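Local coordinates for uncharacterized protein MJ0690 (Methanocaldococcus jannaschii, PDB 3K32) that is of unknown function but is predicted to be a tRNA methyltransferase subunit, with a HUP-type fold whose PP-loop-like turn probably binds a nucleotide phosphate, at residues Ile123-Leu126 against Glu127-Asn131; Ile173-Ile176 against Leu177-Gly181; Leu12-Gly16 against Lys17-Leu21; Met76-Glu79 against His80-Pro83. One frame throughout, in Å; residues are numbered along the deposited sequence.

Interaction 1: Ile123-Leu126 against Glu127-Asn131; sequences IQSL and EMRKN
Leu126, Glu127 and Arg129 carry this local contact, in which neighbouring positions on one stretch of helix 120-130 serve quite different partners. The CD2 methyl of Leu126 serves two residues ahead: it lies 3.8 Å from NH2 of Arg129, the two side chains crossing at about a right angle, and 3.9 Å from CG of Lys130. Arg129 bends at its third torsion (chi3 -62°), which folds the guanidinium back over the preceding turn. There its NE-H meets OG of Ser125 at 2.8 Å, in the guanidinium plane and fairly straight at 162°, while NH2 forms a salt bridge with Glu96. Were Ser125 replaced by alanine, NE of Arg129 would probably lose this acceptor and the guanidinium would be freer to turn. Glu127 runs side by side with Ile123, CG lying 4.2 Å from CG2 of that isoleucine; its OE2 accepts from the backbone N of Tyr134 and forms a salt bridge with the guanidinium of Arg111 of the second subunit. Beneath lies the usual ladder, as from Glu127 N to Ile123 O at 3.0 Å. Aliphatic parts thus pad the turn, while Glu127 probably helps to tie the helix to strand 133-135 and the second subunit, and Arg129 ties it to helix 84-98.

Interaction 2: Ile173-Ile176 against Leu177-Gly181; sequences IRHI and LKERG
The first torsion of Ile176 (chi1 -62°) sets CG2 anti to the backbone N, and Arg180, straight from CG to NE, runs alongside that methyl, with NE of Arg180 3.5 Å from CG2 of Ile176. Arg180 thereby spans the last turn of helix 169-180 and delivers NH2 to salt bridges with Asp75 and Glu71 of helix 68-80. A serine in place of Arg180 would probably leave both carboxylates without this mate and uncover the Ile176 methyl. One residue earlier in each segment, His175 and Glu179 cross with ring and carboxylate planes 80° apart, OE2 of Glu179 standing at the ring edge 3.4 Å from ND1 of His175; the other oxygen, OE1, has its salt bridge with Arg67. Arg174 and Lys178 bring like charges together, NZ of Lys178 lying at the guanidinium edge 4.0 Å from NE of Arg174, which is likely to cost some energy. On the buried side, CD1 of Leu177 packs 4.2 Å from CG2 of Ile173. The backbone then closes the helix: Gly181 takes positive phi, a conformation suited to a residue without a side chain, and its N bonds to Lys178 O at 2.7 Å, part of the Schellman motif that ends many helices at a glycine.

Interaction 3: Leu12-Gly16 against Lys17-Leu21; sequences LFSGG and KDSSL. With GOL (glycerol), chain G.
Ser19 reaches back from the first turn of helix 17-28 to the loop before it. Its CB lies 3.6 Å from O of Gly16 and, nearer still, 3.2 Å from O2 of the bound glycerol. Beyond CB, OG stands anti to the backbone N (chi1 -171°), a torsion that carries it across to the Ser14 backbone, whose N-H it accepts at 3.2 Å and 161°; CD1 of Phe13 is 3.2 Å from the same oxygen. The sequence Ser-Gly-Gly-Lys-Asp-Ser-Ser, following strand 8-12 and leading into a helix, is the signature of the PP-loop, the phosphate-binding turn of ATP pyrophosphatases, consistent with membership of the HUP clan. Glycerol, probably from the crystallisation liquor, occupies the mouth of that turn: the N-H of Ser19 points to O2 at 2.6 Å, the N-H of Asp18 to O1, and O1 in turn donates to Asp18 OD2. Ser14 OG shares a hydrogen bond with O3 and also accepts from Gly16 N, an ST turn. Gly16, the N-cap residue, leaves room for the ligand, because a CB there would collide with C1 of glycerol. Its O is gripped twice by Ser20, by N and, from above the carbonyl plane, by OG at 2.8 Å.

Interaction 4: Met76-Glu79 against His80-Pro83; sequences MIIE and HKYP
Ile77 lays its CD1 methyl against the ring of Pro83, 3.5 Å from CB of the proline, the two side chains crossing obliquely where helix 68-80 gives way to the next turn. CG1 sits beside the backbone N of Ile77 and a second bend at chi2 (-62°) turns CD1 toward the proline; the contact is apolar, though the exact place of CD1 is doubtful. The carbonyls of the last turn complete the exit. Met76 O accepts from the N of Glu79 and from the N of His80, the latter at 2.8 Å, and His80 ND1 adds a weak third bond at 3.5 Å to the same Met76 O, which lies near the plane of the imidazole at its edge. Beside the ring runs Glu79, pointing the same way, with the carboxylate and ring planes 40° apart; CG of Glu79 is 4.0 Å from ND1 of His80, and OE1 of Glu79 is 4.5 Å from the same ND1. Lys81 is the first residue to leave the helix, with positive phi (67°), and its N still reaches Ile77 O at 2.6 Å. The outer side is largely polar and lies at the protein surface. Inward, Met76 rests on Pro85 and Tyr89, and Ile77 on Ala86, all of helix 84-98. Ile77 and Ile78 also meet Leu177 of helix 169-180, while Tyr187 of helix 184-187 touches Ile77 and Lys81, so the turn sits at a junction of four helices.

Interaction 3, partly buried, has its centre about 6 Å from the centre of the chain, at the end of a central strand of the parallel sheet; the centres of interactions 1, 2 and 4 lie about 19 to 20 Å from it, 1 and 2 partly buried and 4 a surface contact. In interaction 3 backbone N-H groups and serine hydroxyls surround a small ligand; the peripheral turns use long polar side chains and aliphatic padding. Interactions 2 and 4 touch, packing helix 169-180 against helix 68-80. All three peripheral contacts end a helix with positive phi, interaction 2 with a Schellman motif. Interaction 1 touches none of the others, interaction 3 being nearest at about 10 Å between nearest atoms, and alone meets the second subunit.

Interaction 1: Ile123-Leu126 against Glu127-Asn131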
loop_
_atom_site.group_PDB
_atom_site.type_symbol
_atom_site.label_atom_id
_atom_site.label_comp_id
_atom_site.label_asym_id
_atom_site.label_seq_id
_atom_site.Cartn_x
_atom_site.Cartn_y
_atom_site.Cartn_z
ATOM N N ILE B 123 6.262 12.791 -2.248
ATOM C CA ILE B 123 5.094 12.702 -1.384
ATOM C C ILE B 123 5.195 13.610 -0.171
ATOM O O ILE B 123 4.241 14.307 0.154
ATOM C CB ILE B 123 4.795 11.263 -0.936
ATOM C CG1 ILE B 123 4.201 10.483 -2.101
ATOM C CG2 ILE B 123 3.811 11.256 0.252
ATOM C CD1 ILE B 123 4.090 9.026 -1.859
ATOM N N GLN B 124 6.340 13.619 0.497
ATOM C CA GLN B 124 6.444 14.391 1.726
ATOM C C GLN B 124 6.283 15.854 1.412
ATOM O O GLN B 124 5.647 16.587 2.163
ATOM C CB GLN B 124 7.757 14.125 2.461
ATOM C CG GLN B 124 7.807 12.768 3.146
ATOM C CD GLN B 124 6.672 12.560 4.160
ATOM O OE1 GLN B 124 6.468 11.449 4.658
ATOM N NE2 GLN B 124 5.939 13.632 4.470
ATOM N N SER B 125 6.842 16.256 0.273
ATOM C CA SER B 125 6.771 17.631 -0.199
ATOM C C SER B 125 5.324 18.020 -0.471
ATOM O O SER B 125 4.847 19.047 0.013
ATOM C CB SER B 125 7.604 17.806 -1.473
ATOM O OG SER B 125 7.542 19.137 -1.959
ATOM N N LEU B 126 4.640 17.187 -1.251
ATOM C CA LEU B 126 3.242 17.396 -1.600
ATOM C C LEU B 126 2.359 17.555 -0.360
ATOM O O LEU B 126 1.525 18.457 -0.290
ATOM C CB LEU B 126 2.750 16.229 -2.466
ATOM C CG LEU B 126 1.451 16.367 -3.261
ATOM C CD1 LEU B 126 0.261 16.087 -2.382
ATOM C CD2 LEU B 126 1.342 17.751 -3.894
ATOM N N GLU B 127 2.549 16.692 0.625
ATOM C CA GLU B 127 1.732 16.755 1.829
ATOM C C GLU B 127 2.025 17.978 2.701
ATOM O O GLU B 127 1.128 18.551 3.316
ATOM C CB GLU B 127 1.907 15.494 2.659
ATOM C CG GLU B 127 1.461 14.242 1.976
ATOM C CD GLU B 127 1.189 13.160 2.990
ATOM O OE1 GLU B 127 1.666 13.320 4.126
ATOM O OE2 GLU B 127 0.492 12.171 2.676
HETATM N N MSE B 128 3.286 18.373 2.766
HETATM C CA MSE B 128 3.653 19.491 3.613
HETATM C C MSE B 128 3.325 20.839 2.977
HETATM O O MSE B 128 2.944 21.779 3.672
HETATM C CB MSE B 128 5.130 19.426 3.995
HETATM C CG MSE B 128 5.602 20.685 4.715
HETATM SE SE MSE B 128 7.488 20.639 5.147
HETATM C CE MSE B 128 7.497 18.965 6.166
ATOM N N ARG B 129 3.474 20.927 1.659
ATOM C CA ARG B 129 3.245 22.175 0.949
ATOM C C ARG B 129 1.761 22.467 0.841
ATOM O O ARG B 129 1.337 23.624 0.858
ATOM C CB ARG B 129 3.855 22.126 -0.450
ATOM C CG ARG B 129 5.378 22.276 -0.484
ATOM C CD ARG B 129 5.910 22.325 -1.920
ATOM N NE ARG B 129 5.617 21.097 -2.654
ATOM C CZ ARG B 129 4.708 20.998 -3.621
ATOM N NH1 ARG B 129 4.002 22.057 -3.988
ATOM N NH2 ARG B 129 4.501 19.840 -4.223
ATOM N N LYS B 130 0.969 21.415 0.724
ATOM C CA LYS B 130 -0.449 21.591 0.460
ATOM C C LYS B 130 -1.265 21.297 1.703
ATOM O O LYS B 130 -2.478 21.462 1.708
ATOM C CB LYS B 130 -0.885 20.672 -0.678
ATOM C CG LYS B 130 -0.081 20.861 -1.944
ATOM C CD LYS B 130 -0.483 22.108 -2.682
ATOM C CE LYS B 130 0.121 22.126 -4.095
ATOM N NZ LYS B 130 -0.213 23.369 -4.846
ATOM N N ASN B 131 -0.584 20.879 2.763
ATOM C CA ASN B 131 -1.253 20.474 3.989
ATOM C C ASN B 131 -2.318 19.452 3.708
ATOM O O ASN B 131 -3.485 19.650 4.021
ATOM C CB ASN B 131 -1.896 21.654 4.691
ATOM C CG ASN B 131 -2.510 21.252 5.990
ATOM O OD1 ASN B 131 -2.081 20.289 6.595
ATOM N ND2 ASN B 131 -3.529 21.963 6.415
#

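Interaction 2: Ile173-Ile176 against Leu177-Gly181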
loop_
_atom_site.group_PDB
_atom_site.type_symbol
_atom_site.label_atom_id
_atom_site.label_comp_id
_atom_site.label_asym_id
_atom_site.label_seq_id
_atom_site.Cartn_x
_atom_site.Cartn_y
_atom_site.Cartn_z
ATOM N N ILE B 173 -4.657 11.618 -24.496
ATOM C CA ILE B 173 -3.331 11.853 -25.038
ATOM C C ILE B 173 -3.259 11.241 -26.430
ATOM O O ILE B 173 -2.837 11.884 -27.393
ATOM C CB ILE B 173 -2.255 11.248 -24.143
ATOM C CG1 ILE B 173 -2.366 11.842 -22.733
ATOM C CG2 ILE B 173 -0.862 11.468 -24.748
ATOM C CD1 ILE B 173 -1.252 11.442 -21.801
ATOM N N ARG B 174 -3.698 9.991 -26.516
ATOM C CA ARG B 174 -3.743 9.257 -27.762
ATOM C C ARG B 174 -4.420 10.115 -28.827
ATOM O O ARG B 174 -3.934 10.230 -29.956
ATOM C CB ARG B 174 -4.517 7.954 -27.552
ATOM C CG ARG B 174 -3.950 6.747 -28.279
ATOM C CD ARG B 174 -4.448 5.449 -27.647
ATOM N NE ARG B 174 -5.213 4.632 -28.591
ATOM C CZ ARG B 174 -5.490 3.340 -28.417
ATOM N NH1 ARG B 174 -5.060 2.705 -27.333
ATOM N NH2 ARG B 174 -6.191 2.678 -29.331
ATOM N N HIS B 175 -5.531 10.736 -28.454
ATOM C CA HIS B 175 -6.311 11.499 -29.408
ATOM C C HIS B 175 -5.536 12.670 -29.998
ATOM O O HIS B 175 -5.551 12.892 -31.211
ATOM C CB HIS B 175 -7.588 12.007 -28.764
ATOM C CG HIS B 175 -8.646 12.367 -29.754
ATOM N ND1 HIS B 175 -8.854 13.661 -30.184
ATOM C CD2 HIS B 175 -9.542 11.601 -30.414
ATOM C CE1 HIS B 175 -9.842 13.678 -31.059
ATOM N NE2 HIS B 175 -10.279 12.440 -31.217
ATOM N N ILE B 176 -4.872 13.430 -29.136
ATOM C CA ILE B 176 -4.082 14.561 -29.601
ATOM C C ILE B 176 -3.046 14.060 -30.598
ATOM O O ILE B 176 -2.806 14.692 -31.623
ATOM C CB ILE B 176 -3.403 15.321 -28.434
ATOM C CG1 ILE B 176 -4.461 15.898 -27.491
ATOM C CG2 ILE B 176 -2.521 16.447 -28.961
ATOM C CD1 ILE B 176 -3.894 16.657 -26.322
ATOM N N LEU B 177 -2.459 12.904 -30.310
ATOM C CA LEU B 177 -1.413 12.351 -31.170
ATOM C C LEU B 177 -1.950 12.061 -32.563
ATOM O O LEU B 177 -1.305 12.369 -33.565
ATOM C CB LEU B 177 -0.805 11.096 -30.550
ATOM C CG LEU B 177 -0.037 11.363 -29.256
ATOM C CD1 LEU B 177 0.355 10.065 -28.550
ATOM C CD2 LEU B 177 1.182 12.212 -29.544
ATOM N N LYS B 178 -3.144 11.485 -32.621
ATOM C CA LYS B 178 -3.809 11.284 -33.893
ATOM C C LYS B 178 -3.962 12.614 -34.633
ATOM O O LYS B 178 -3.389 12.790 -35.707
ATOM C CB LYS B 178 -5.160 10.592 -33.706
ATOM C CG LYS B 178 -5.042 9.084 -33.517
ATOM C CD LYS B 178 -6.394 8.380 -33.645
ATOM C CE LYS B 178 -6.991 8.035 -32.283
ATOM N NZ LYS B 178 -6.355 6.830 -31.675
ATOM N N GLU B 179 -4.709 13.551 -34.052
ATOM C CA GLU B 179 -4.909 14.849 -34.679
ATOM C C GLU B 179 -3.602 15.341 -35.258
ATOM O O GLU B 179 -3.572 15.981 -36.312
ATOM C CB GLU B 179 -5.391 15.886 -33.664
ATOM C CG GLU B 179 -6.840 15.778 -33.268
ATOM C CD GLU B 179 -7.201 16.751 -32.160
ATOM O OE1 GLU B 179 -6.355 17.606 -31.821
ATOM O OE2 GLU B 179 -8.328 16.662 -31.629
ATOM N N ARG B 180 -2.520 15.035 -34.553
ATOM C CA ARG B 180 -1.236 15.648 -34.842
ATOM C C ARG B 180 -0.592 15.077 -36.088
ATOM O O ARG B 180 0.338 15.664 -36.645
ATOM C CB ARG B 180 -0.302 15.529 -33.638
ATOM C CG ARG B 180 -0.478 16.662 -32.629
ATOM C CD ARG B 180 0.458 16.490 -31.460
ATOM N NE ARG B 180 0.392 17.602 -30.521
ATOM C CZ ARG B 180 1.340 17.867 -29.630
ATOM N NH1 ARG B 180 2.421 17.097 -29.582
ATOM N NH2 ARG B 180 1.220 18.897 -28.795
ATOM N N GLY B 181 -1.109 13.941 -36.536
ATOM C CA GLY B 181 -0.537 13.268 -37.678
ATOM C C GLY B 181 0.513 12.281 -37.226
ATOM O O GLY B 181 1.415 11.916 -37.980
#

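Interaction 3: Leu12-Gly16 against Lys17-Leu21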
loop_
_atom_site.group_PDB
_atom_site.type_symbol
_atom_site.label_atom_id
_atom_site.label_comp_id
_atom_site.label_asym_id
_atom_site.label_seq_id
_atom_site.Cartn_x
_atom_site.Cartn_y
_atom_site.Cartn_z
ATOM N N LEU B 12 -8.855 9.716 -7.419
ATOM C CA LEU B 12 -8.647 9.652 -8.855
ATOM C C LEU B 12 -9.039 8.261 -9.298
ATOM O O LEU B 12 -8.639 7.270 -8.698
ATOM C CB LEU B 12 -7.193 9.943 -9.201
ATOM C CG LEU B 12 -6.884 11.435 -9.109
ATOM C CD1 LEU B 12 -5.413 11.681 -8.840
ATOM C CD2 LEU B 12 -7.340 12.116 -10.404
ATOM N N PHE B 13 -9.843 8.186 -10.343
ATOM C CA PHE B 13 -10.503 6.936 -10.663
ATOM C C PHE B 13 -10.618 6.778 -12.178
ATOM O O PHE B 13 -11.093 7.683 -12.873
ATOM C CB PHE B 13 -11.867 6.926 -9.978
ATOM C CG PHE B 13 -12.654 5.662 -10.168
ATOM C CD1 PHE B 13 -12.348 4.520 -9.442
ATOM C CD2 PHE B 13 -13.740 5.632 -11.037
ATOM C CE1 PHE B 13 -13.087 3.362 -9.607
ATOM C CE2 PHE B 13 -14.492 4.479 -11.190
ATOM C CZ PHE B 13 -14.158 3.339 -10.481
ATOM N N SER B 14 -10.162 5.629 -12.680
ATOM C CA SER B 14 -10.126 5.374 -14.123
ATOM C C SER B 14 -11.175 4.356 -14.529
ATOM O O SER B 14 -11.517 4.247 -15.704
ATOM C CB SER B 14 -8.767 4.821 -14.531
ATOM O OG SER B 14 -8.682 3.449 -14.153
ATOM N N GLY B 15 -11.660 3.588 -13.558
ATOM C CA GLY B 15 -12.649 2.573 -13.836
ATOM C C GLY B 15 -12.065 1.181 -14.015
ATOM O O GLY B 15 -12.816 0.215 -14.098
ATOM N N GLY B 16 -10.739 1.057 -14.088
ATOM C CA GLY B 16 -10.128 -0.273 -14.135
ATOM C C GLY B 16 -10.301 -1.048 -12.822
ATOM O O GLY B 16 -10.649 -0.474 -11.782
ATOM N N LYS B 17 -10.061 -2.352 -12.852
ATOM C CA LYS B 17 -10.292 -3.182 -11.667
ATOM C C LYS B 17 -9.402 -2.789 -10.484
ATOM O O LYS B 17 -9.827 -2.830 -9.335
ATOM C CB LYS B 17 -10.162 -4.672 -11.987
ATOM C CG LYS B 17 -8.821 -5.100 -12.550
ATOM C CD LYS B 17 -8.902 -6.510 -13.122
ATOM C CE LYS B 17 -7.508 -7.085 -13.442
ATOM N NZ LYS B 17 -6.617 -7.176 -12.226
ATOM N N ASP B 18 -8.180 -2.373 -10.767
ATOM C CA ASP B 18 -7.315 -1.890 -9.704
ATOM C C ASP B 18 -7.855 -0.624 -9.047
ATOM O O ASP B 18 -8.123 -0.592 -7.848
ATOM C CB ASP B 18 -5.898 -1.670 -10.237
ATOM C CG ASP B 18 -5.208 -2.979 -10.577
ATOM O OD1 ASP B 18 -5.315 -3.940 -9.774
ATOM O OD2 ASP B 18 -4.582 -3.051 -11.655
ATOM N N SER B 19 -7.994 0.423 -9.843
ATOM C CA SER B 19 -8.602 1.659 -9.388
ATOM C C SER B 19 -9.846 1.371 -8.546
ATOM O O SER B 19 -10.082 2.006 -7.531
ATOM C CB SER B 19 -8.968 2.525 -10.600
ATOM O OG SER B 19 -9.367 3.826 -10.205
ATOM N N SER B 20 -10.643 0.410 -8.987
ATOM C CA SER B 20 -11.853 0.025 -8.280
ATOM C C SER B 20 -11.518 -0.598 -6.924
ATOM O O SER B 20 -12.172 -0.320 -5.942
ATOM C CB SER B 20 -12.663 -0.955 -9.124
ATOM O OG SER B 20 -13.024 -0.373 -10.358
ATOM N N LEU B 21 -10.485 -1.432 -6.882
ATOM C CA LEU B 21 -9.993 -1.975 -5.627
ATOM C C LEU B 21 -9.594 -0.861 -4.669
ATOM O O LEU B 21 -9.840 -0.968 -3.457
ATOM C CB LEU B 21 -8.806 -2.924 -5.844
ATOM C CG LEU B 21 -9.116 -4.309 -6.410
ATOM C CD1 LEU B 21 -7.851 -5.158 -6.464
ATOM C CD2 LEU B 21 -10.208 -4.995 -5.599
HETATM C C1 GOL G . -6.934 -1.120 -14.250
HETATM O O1 GOL G . -6.676 -2.271 -13.474
HETATM C C2 GOL G . -6.640 0.101 -13.392
HETATM O O2 GOL G . -7.672 0.254 -12.456
HETATM C C3 GOL G . -6.498 1.368 -14.222
HETATM O O3 GOL G . -6.257 2.446 -13.340
#

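Interaction 4: Met76-Glu79 against His80-Pro83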
loop_
_atom_site.group_PDB
_atom_site.type_symbol
_atom_site.label_atom_id
_atom_site.label_comp_id
_atom_site.label_asym_id
_atom_site.label_seq_id
_atom_site.Cartn_x
_atom_site.Cartn_y
_atom_site.Cartn_z
HETATM N N MSE B 76 5.880 15.352 -25.073
HETATM C CA MSE B 76 6.802 14.446 -24.392
HETATM C C MSE B 76 6.795 13.012 -24.936
HETATM O O MSE B 76 7.846 12.377 -25.058
HETATM C CB MSE B 76 6.508 14.448 -22.904
HETATM C CG MSE B 76 6.643 15.814 -22.284
HETATM SE SE MSE B 76 6.132 15.797 -20.394
HETATM C CE MSE B 76 7.453 14.523 -19.808
ATOM N N ILE B 77 5.611 12.497 -25.246
ATOM C CA ILE B 77 5.507 11.206 -25.912
ATOM C C ILE B 77 6.284 11.245 -27.225
ATOM O O ILE B 77 7.087 10.366 -27.501
ATOM C CB ILE B 77 4.045 10.847 -26.219
ATOM C CG1 ILE B 77 3.284 10.576 -24.927
ATOM C CG2 ILE B 77 3.977 9.618 -27.082
ATOM C CD1 ILE B 77 3.830 9.417 -24.161
ATOM N N ILE B 78 6.058 12.280 -28.027
ATOM C CA ILE B 78 6.718 12.373 -29.325
ATOM C C ILE B 78 8.239 12.229 -29.249
ATOM O O ILE B 78 8.877 11.887 -30.239
ATOM C CB ILE B 78 6.419 13.698 -30.063
ATOM C CG1 ILE B 78 4.916 13.962 -30.173
ATOM C CG2 ILE B 78 7.039 13.660 -31.454
ATOM C CD1 ILE B 78 4.181 12.938 -30.992
ATOM N N GLU B 79 8.830 12.495 -28.092
ATOM C CA GLU B 79 10.287 12.494 -28.019
ATOM C C GLU B 79 10.842 11.409 -27.118
ATOM O O GLU B 79 11.976 10.963 -27.304
ATOM C CB GLU B 79 10.814 13.864 -27.598
ATOM C CG GLU B 79 10.634 14.173 -26.137
ATOM C CD GLU B 79 10.722 15.655 -25.862
ATOM O OE1 GLU B 79 11.179 16.033 -24.763
ATOM O OE2 GLU B 79 10.337 16.442 -26.753
ATOM N N HIS B 80 10.055 10.980 -26.140
ATOM C CA HIS B 80 10.466 9.845 -25.337
ATOM C C HIS B 80 10.029 8.550 -26.007
ATOM O O HIS B 80 10.646 7.501 -25.824
ATOM C CB HIS B 80 9.939 9.953 -23.910
ATOM C CG HIS B 80 10.777 10.827 -23.030
ATOM N ND1 HIS B 80 10.418 12.121 -22.701
ATOM C CD2 HIS B 80 11.966 10.599 -22.422
ATOM C CE1 HIS B 80 11.347 12.646 -21.924
ATOM N NE2 HIS B 80 12.301 11.744 -21.740
ATOM N N LYS B 81 8.969 8.650 -26.802
ATOM C CA LYS B 81 8.386 7.514 -27.515
ATOM C C LYS B 81 7.734 6.475 -26.603
ATOM O O LYS B 81 6.740 5.867 -26.981
ATOM C CB LYS B 81 9.396 6.876 -28.461
ATOM C CG LYS B 81 9.822 7.802 -29.580
ATOM C CD LYS B 81 8.683 8.139 -30.524
ATOM C CE LYS B 81 9.028 9.396 -31.304
ATOM N NZ LYS B 81 8.279 9.551 -32.578
ATOM N N TYR B 82 8.273 6.259 -25.410
ATOM C CA TYR B 82 7.500 5.525 -24.416
ATOM C C TYR B 82 6.834 6.523 -23.497
ATOM O O TYR B 82 7.358 7.613 -23.272
ATOM C CB TYR B 82 8.326 4.489 -23.649
ATOM C CG TYR B 82 9.146 5.011 -22.496
ATOM C CD1 TYR B 82 8.752 4.782 -21.179
ATOM C CD2 TYR B 82 10.340 5.694 -22.720
ATOM C CE1 TYR B 82 9.508 5.242 -20.116
ATOM C CE2 TYR B 82 11.107 6.153 -21.664
ATOM C CZ TYR B 82 10.685 5.930 -20.364
ATOM O OH TYR B 82 11.454 6.393 -19.316
ATOM N N PRO B 83 5.650 6.162 -22.995
ATOM C CA PRO B 83 4.769 7.088 -22.277
ATOM C C PRO B 83 5.140 7.438 -20.825
ATOM O O PRO B 83 4.603 8.423 -20.320
ATOM C CB PRO B 83 3.398 6.400 -22.348
ATOM C CG PRO B 83 3.672 4.979 -22.652
ATOM C CD PRO B 83 4.970 4.913 -23.378
#